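PDB 4YOK: putative flagellar protein FliS from Parabacteroides merdae ATCC 43184, which is of unknown function but belongs to the DUF3823 family and pairs a prealbumin-like domain with a second beta-rich domain. Local coordinates for residues 23-28 against 74-79; 45-50 against 59-64. One frame throughout, in Å; residues are numbered along the deposited sequence.

From the N terminus the chain passes strands 9-18 and 21-22 and enters the loop carrying 23-28, the first half of interaction 1. Its partner, 74-79, follows after 45 intervening residues, in the loop between strands 64-70 and 83-88, so interaction 1 closes a long loop, about half of it strand and none of it helix. Interaction 2 lies wholly within that excursion: 45-50 meets 59-64 after only eight intervening residues, and the two closures nest without crossing. Their centres are 19 Å apart and they do not touch. Interaction 1 joins two loops of the prealbumin-like domain near the middle of the whole chain, whereas interaction 2 joins its two sheets farther out.

Interaction 1: 23-28 against 74-79; sequences LNLRGT and NGPWVN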
loop_
_atom_site.group_PDB
_atom_site.type_symbol
_atom_site.label_atom_id
_atom_site.label_comp_id
_atom_site.label_asym_id
_atom_site.label_seq_id
_atom_site.Cartn_x
_atom_site.Cartn_y
_atom_site.Cartn_z
ATOM N N LEU A 23 -4.571 -1.824 -4.590
ATOM C CA LEU A 23 -4.225 -0.730 -3.693
ATOM C C LEU A 23 -2.741 -0.514 -3.718
ATOM O O LEU A 23 -1.982 -1.482 -3.862
ATOM C CB LEU A 23 -4.673 -1.059 -2.257
ATOM C CG LEU A 23 -6.169 -1.284 -2.031
ATOM C CD1 LEU A 23 -6.447 -1.397 -0.551
ATOM C CD2 LEU A 23 -7.008 -0.184 -2.687
ATOM N N ASN A 24 -2.330 0.747 -3.535
ATOM C CA ASN A 24 -0.925 1.171 -3.473
ATOM C C ASN A 24 -0.542 1.278 -1.985
ATOM O O ASN A 24 -1.160 2.041 -1.247
ATOM C CB ASN A 24 -0.793 2.503 -4.206
ATOM C CG ASN A 24 -1.274 2.422 -5.642
ATOM O OD1 ASN A 24 -2.391 2.819 -6.007
ATOM N ND2 ASN A 24 -0.496 1.800 -6.455
ATOM N N LEU A 25 0.391 0.440 -1.540
ATOM C CA LEU A 25 0.748 0.318 -0.125
ATOM C C LEU A 25 2.241 0.416 0.146
ATOM O O LEU A 25 3.045 0.436 -0.779
ATOM C CB LEU A 25 0.262 -1.082 0.344
ATOM C CG LEU A 25 -1.257 -1.386 0.143
ATOM C CD1 LEU A 25 -1.543 -2.850 0.321
ATOM C CD2 LEU A 25 -2.111 -0.570 1.097
ATOM N N ARG A 26 2.608 0.370 1.429
ATOM C CA ARG A 26 4.020 0.283 1.796
ATOM C C ARG A 26 4.389 -1.177 1.604
ATOM O O ARG A 26 3.813 -2.056 2.274
ATOM C CB ARG A 26 4.267 0.749 3.236
ATOM C CG ARG A 26 5.717 0.438 3.649
ATOM C CD ARG A 26 6.159 1.111 4.946
ATOM N NE ARG A 26 7.517 0.638 5.263
ATOM C CZ ARG A 26 7.963 0.322 6.472
ATOM N NH1 ARG A 26 7.187 0.485 7.540
ATOM N NH2 ARG A 26 9.194 -0.150 6.628
ATOM N N GLY A 27 5.276 -1.423 0.651
ATOM C CA GLY A 27 5.664 -2.784 0.292
ATOM C C GLY A 27 6.991 -3.229 0.851
ATOM O O GLY A 27 7.583 -4.166 0.326
ATOM N N THR A 28 7.479 -2.554 1.901
ATOM C CA THR A 28 8.777 -2.862 2.532
ATOM C C THR A 28 8.626 -3.121 4.031
ATOM O O THR A 28 7.630 -2.696 4.621
ATOM C CB THR A 28 9.741 -1.675 2.351
ATOM O OG1 THR A 28 9.154 -0.510 2.950
ATOM C CG2 THR A 28 10.127 -1.418 0.869
ATOM N N ASN A 74 -4.150 -4.305 10.854
ATOM C CA ASN A 74 -3.032 -3.995 9.966
ATOM C C ASN A 74 -3.509 -3.612 8.552
ATOM O O ASN A 74 -4.059 -4.449 7.823
ATOM C CB ASN A 74 -2.075 -5.216 9.905
ATOM C CG ASN A 74 -0.848 -5.069 9.012
ATOM O OD1 ASN A 74 -0.460 -6.001 8.312
ATOM N ND2 ASN A 74 -0.193 -3.911 9.010
ATOM N N GLY A 75 -3.221 -2.372 8.162
ATOM C CA GLY A 75 -3.537 -1.870 6.830
ATOM C C GLY A 75 -4.399 -0.621 6.831
ATOM O O GLY A 75 -5.137 -0.373 7.790
ATOM N N PRO A 76 -4.368 0.159 5.728
ATOM C CA PRO A 76 -5.174 1.406 5.669
ATOM C C PRO A 76 -6.652 1.124 5.316
ATOM O O PRO A 76 -7.222 1.721 4.381
ATOM C CB PRO A 76 -4.471 2.192 4.561
ATOM C CG PRO A 76 -3.994 1.120 3.607
ATOM C CD PRO A 76 -3.527 0.001 4.521
ATOM N N TRP A 77 -7.264 0.177 6.041
ATOM C CA TRP A 77 -8.636 -0.240 5.787
ATOM C C TRP A 77 -9.335 -0.641 7.077
ATOM O O TRP A 77 -8.663 -0.879 8.090
ATOM C CB TRP A 77 -8.679 -1.391 4.753
ATOM C CG TRP A 77 -7.750 -2.551 5.044
ATOM C CD1 TRP A 77 -7.835 -3.457 6.067
ATOM C CD2 TRP A 77 -6.564 -2.886 4.305
ATOM N NE1 TRP A 77 -6.763 -4.334 6.009
ATOM C CE2 TRP A 77 -6.016 -4.050 4.894
ATOM C CE3 TRP A 77 -5.957 -2.360 3.151
ATOM C CZ2 TRP A 77 -4.870 -4.677 4.384
ATOM C CZ3 TRP A 77 -4.827 -2.978 2.648
ATOM C CH2 TRP A 77 -4.299 -4.129 3.253
ATOM N N VAL A 78 -10.689 -0.692 7.040
ATOM C CA VAL A 78 -11.525 -1.072 8.188
ATOM C C VAL A 78 -11.052 -2.429 8.704
ATOM O O VAL A 78 -10.789 -3.332 7.916
ATOM C CB VAL A 78 -13.052 -1.112 7.845
ATOM C CG1 VAL A 78 -13.903 -1.385 9.085
ATOM C CG2 VAL A 78 -13.522 0.161 7.158
ATOM N N ASN A 79 -10.982 -2.577 10.018
ATOM C CA ASN A 79 -10.595 -3.826 10.671
ATOM C C ASN A 79 -11.805 -4.776 10.713
ATOM O O ASN A 79 -12.331 -5.091 11.784
ATOM C CB ASN A 79 -10.039 -3.536 12.079
ATOM C CG ASN A 79 -9.322 -4.705 12.678
ATOM O OD1 ASN A 79 -8.769 -5.549 11.964
ATOM N ND2 ASN A 79 -9.306 -4.774 14.002
#
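Leu25 pushes its CD2 methyl against the ring of Pro76, and this is the tight spot of the contact: CD2 lies 3.6 Å from Pro76 CG and 3.7 Å from Pro76 CD. The same methyl reaches Trp77 CZ3 at 3.9 Å, while Leu23 CD1 meets the neighbouring indole atom, Trp77 CE3, also at 3.9 Å. Both leucines thus bear on the six-membered end of the indole. With chi1 50°, Trp77 CG lies between its backbone N and carbonyl carbon, and the ring lies over its own chain: Gly75 CA sits 3.8 Å above the indole plane, over its centre, and Pro76 CD approaches the same face nearer the rim. An inverse gamma turn is centred on Pro76. Ile196 of strand 196-202, in the part of the chain assigned to the C-terminal family, touches Leu23 and Pro76, so the patch probably lies where the two domains meet. Toward Arg26 and Thr28 the segment is partly exposed and makes no contact with 74-79; its bonds there are polar. Arg26 NE donates to Thr28 OG1 at 3.1 Å (N-H...O angle 154°), nearly in the guanidinium plane, and that hydroxyl also bonds Asp145 and Asn148. With no hydrogen bond between 23-28 and 74-79, their direct association rests on apolar contacts between four buried residues, while Leu25 O pairs with Arg184 NH2 and Gly75 N with Asp193 OD1.

Interaction 2: 45-50 against 59-64; sequences DPISVF and ALLFDG
Ile47 and Leu61 meet through their methyl ends, Ile47 CD1 lying 4.0 Å from Leu61 CD2, and the two side chains lie alongside each other, pointing opposite ways. Traced outward, Ile47 starts with CB directed at 59-64 but still 4.8 Å from Leu61 CD2. There it branches. Ile47 CG2 is 4.3 Å from Leu61 CD2, a looser approach, while Ile47 CG1, placed anti to the carbonyl carbon (chi1 -66°), stays 4.9 Å from Leu61 CD2 and serves to carry CD1 into contact. Two residues along, Val49 uses its CG1 branch to reach Ala59 CB at 4.1 Å. Here the small alanine goes with closer backbones: the CA atoms of Val49 and Ala59 are 7.2 Å apart, against 9.5 Å for those of Ile47 and Leu61. Each pair joins a buried residue to a more exposed one: Leu61 to Ile47, Val49 to Ala59. No hydrogen bond joins the segments; their backbones bond elsewhere, Ile47 and Val49 to Leu36 and Leu34, Ala59 and Leu61 to Leu12 and Ser10. The two strands therefore belong to different sheets, and apolar side chains meet between them, as expected for the beta sandwich of a prealbumin-like (transthyretin-like) domain.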
loop_
_atom_site.group_PDB
_atom_site.type_symbol
_atom_site.label_atom_id
_atom_site.label_comp_id
_atom_site.label_asym_id
_atom_site.label_seq_id
_atom_site.Cartn_x
_atom_site.Cartn_y
_atom_site.Cartn_z
ATOM N N ASP A 45 -0.630 -23.706 11.575
ATOM C CA ASP A 45 -0.558 -22.297 11.939
ATOM C C ASP A 45 -0.823 -21.450 10.702
ATOM O O ASP A 45 -0.473 -21.914 9.617
ATOM C CB ASP A 45 0.857 -21.979 12.439
ATOM C CG ASP A 45 1.333 -22.797 13.614
ATOM O OD1 ASP A 45 0.502 -23.128 14.476
ATOM O OD2 ASP A 45 2.559 -23.001 13.729
ATOM N N PRO A 46 -1.365 -20.212 10.796
ATOM C CA PRO A 46 -1.503 -19.405 9.575
ATOM C C PRO A 46 -0.146 -19.077 8.939
ATOM O O PRO A 46 0.856 -18.902 9.647
ATOM C CB PRO A 46 -2.185 -18.115 10.068
ATOM C CG PRO A 46 -1.844 -18.029 11.518
ATOM C CD PRO A 46 -1.819 -19.465 11.990
ATOM N N ILE A 47 -0.115 -19.001 7.603
ATOM C CA ILE A 47 1.092 -18.631 6.857
ATOM C C ILE A 47 1.025 -17.114 6.603
ATOM O O ILE A 47 0.004 -16.648 6.118
ATOM C CB ILE A 47 1.230 -19.457 5.541
ATOM C CG1 ILE A 47 1.461 -20.971 5.867
ATOM C CG2 ILE A 47 2.383 -18.901 4.658
ATOM C CD1 ILE A 47 0.992 -21.974 4.772
ATOM N N SER A 48 2.086 -16.362 6.935
ATOM C CA SER A 48 2.107 -14.911 6.678
ATOM C C SER A 48 2.522 -14.633 5.245
ATOM O O SER A 48 3.436 -15.282 4.728
ATOM C CB SER A 48 3.058 -14.179 7.623
ATOM O OG SER A 48 2.661 -14.273 8.982
ATOM N N VAL A 49 1.850 -13.690 4.591
ATOM C CA VAL A 49 2.266 -13.275 3.236
ATOM C C VAL A 49 2.418 -11.763 3.280
ATOM O O VAL A 49 1.613 -11.077 3.905
ATOM C CB VAL A 49 1.434 -13.767 2.016
ATOM C CG1 VAL A 49 1.448 -15.294 1.904
ATOM C CG2 VAL A 49 0.020 -13.228 2.022
ATOM N N PHE A 50 3.480 -11.261 2.690
ATOM C CA PHE A 50 3.792 -9.845 2.749
ATOM C C PHE A 50 3.331 -9.200 1.436
ATOM O O PHE A 50 3.571 -9.735 0.352
ATOM C CB PHE A 50 5.294 -9.662 3.079
ATOM C CG PHE A 50 5.703 -10.540 4.255
ATOM C CD1 PHE A 50 6.087 -11.865 4.059
ATOM C CD2 PHE A 50 5.606 -10.073 5.556
ATOM C CE1 PHE A 50 6.359 -12.705 5.146
ATOM C CE2 PHE A 50 5.917 -10.909 6.645
ATOM C CZ PHE A 50 6.295 -12.214 6.428
ATOM N N ALA A 59 3.118 -16.605 -3.314
ATOM C CA ALA A 59 3.593 -17.618 -2.387
ATOM C C ALA A 59 3.647 -18.964 -3.061
ATOM O O ALA A 59 2.728 -19.296 -3.818
ATOM C CB ALA A 59 2.666 -17.692 -1.172
ATOM N N LEU A 60 4.739 -19.710 -2.831
ATOM C CA LEU A 60 4.858 -21.092 -3.291
ATOM C C LEU A 60 4.330 -21.934 -2.146
ATOM O O LEU A 60 4.899 -21.910 -1.051
ATOM C CB LEU A 60 6.313 -21.454 -3.685
ATOM C CG LEU A 60 6.564 -22.906 -4.095
ATOM C CD1 LEU A 60 5.805 -23.283 -5.369
ATOM C CD2 LEU A 60 8.047 -23.183 -4.249
ATOM N N LEU A 61 3.182 -22.576 -2.344
ATOM C CA LEU A 61 2.529 -23.348 -1.288
ATOM C C LEU A 61 2.146 -24.751 -1.736
ATOM O O LEU A 61 2.036 -25.021 -2.935
ATOM C CB LEU A 61 1.234 -22.642 -0.831
ATOM C CG LEU A 61 1.277 -21.172 -0.463
ATOM C CD1 LEU A 61 -0.084 -20.547 -0.685
ATOM C CD2 LEU A 61 1.759 -20.983 0.974
ATOM N N PHE A 62 1.883 -25.630 -0.752
ATOM C CA PHE A 62 1.376 -26.963 -1.018
ATOM C C PHE A 62 -0.037 -26.832 -1.500
ATOM O O PHE A 62 -0.781 -26.009 -0.962
ATOM C CB PHE A 62 1.428 -27.848 0.242
ATOM C CG PHE A 62 2.821 -28.183 0.701
ATOM C CD1 PHE A 62 3.623 -29.044 -0.036
ATOM C CD2 PHE A 62 3.326 -27.659 1.886
ATOM C CE1 PHE A 62 4.921 -29.345 0.382
ATOM C CE2 PHE A 62 4.618 -27.973 2.312
ATOM C CZ PHE A 62 5.403 -28.820 1.561
ATOM N N ASP A 63 -0.411 -27.610 -2.528
ATOM C CA ASP A 63 -1.762 -27.600 -3.077
ATOM C C ASP A 63 -2.767 -27.944 -1.981
ATOM O O ASP A 63 -2.478 -28.765 -1.104
ATOM C CB ASP A 63 -1.886 -28.598 -4.259
ATOM C CG ASP A 63 -1.201 -28.169 -5.560
ATOM O OD1 ASP A 63 -0.333 -27.253 -5.511
ATOM O OD2 ASP A 63 -1.493 -28.786 -6.623
ATOM N N GLY A 64 -3.897 -27.261 -2.005
ATOM C CA GLY A 64 -4.960 -27.464 -1.033
ATOM C C GLY A 64 -5.874 -26.266 -0.931
ATOM O O GLY A 64 -5.750 -25.308 -1.701
#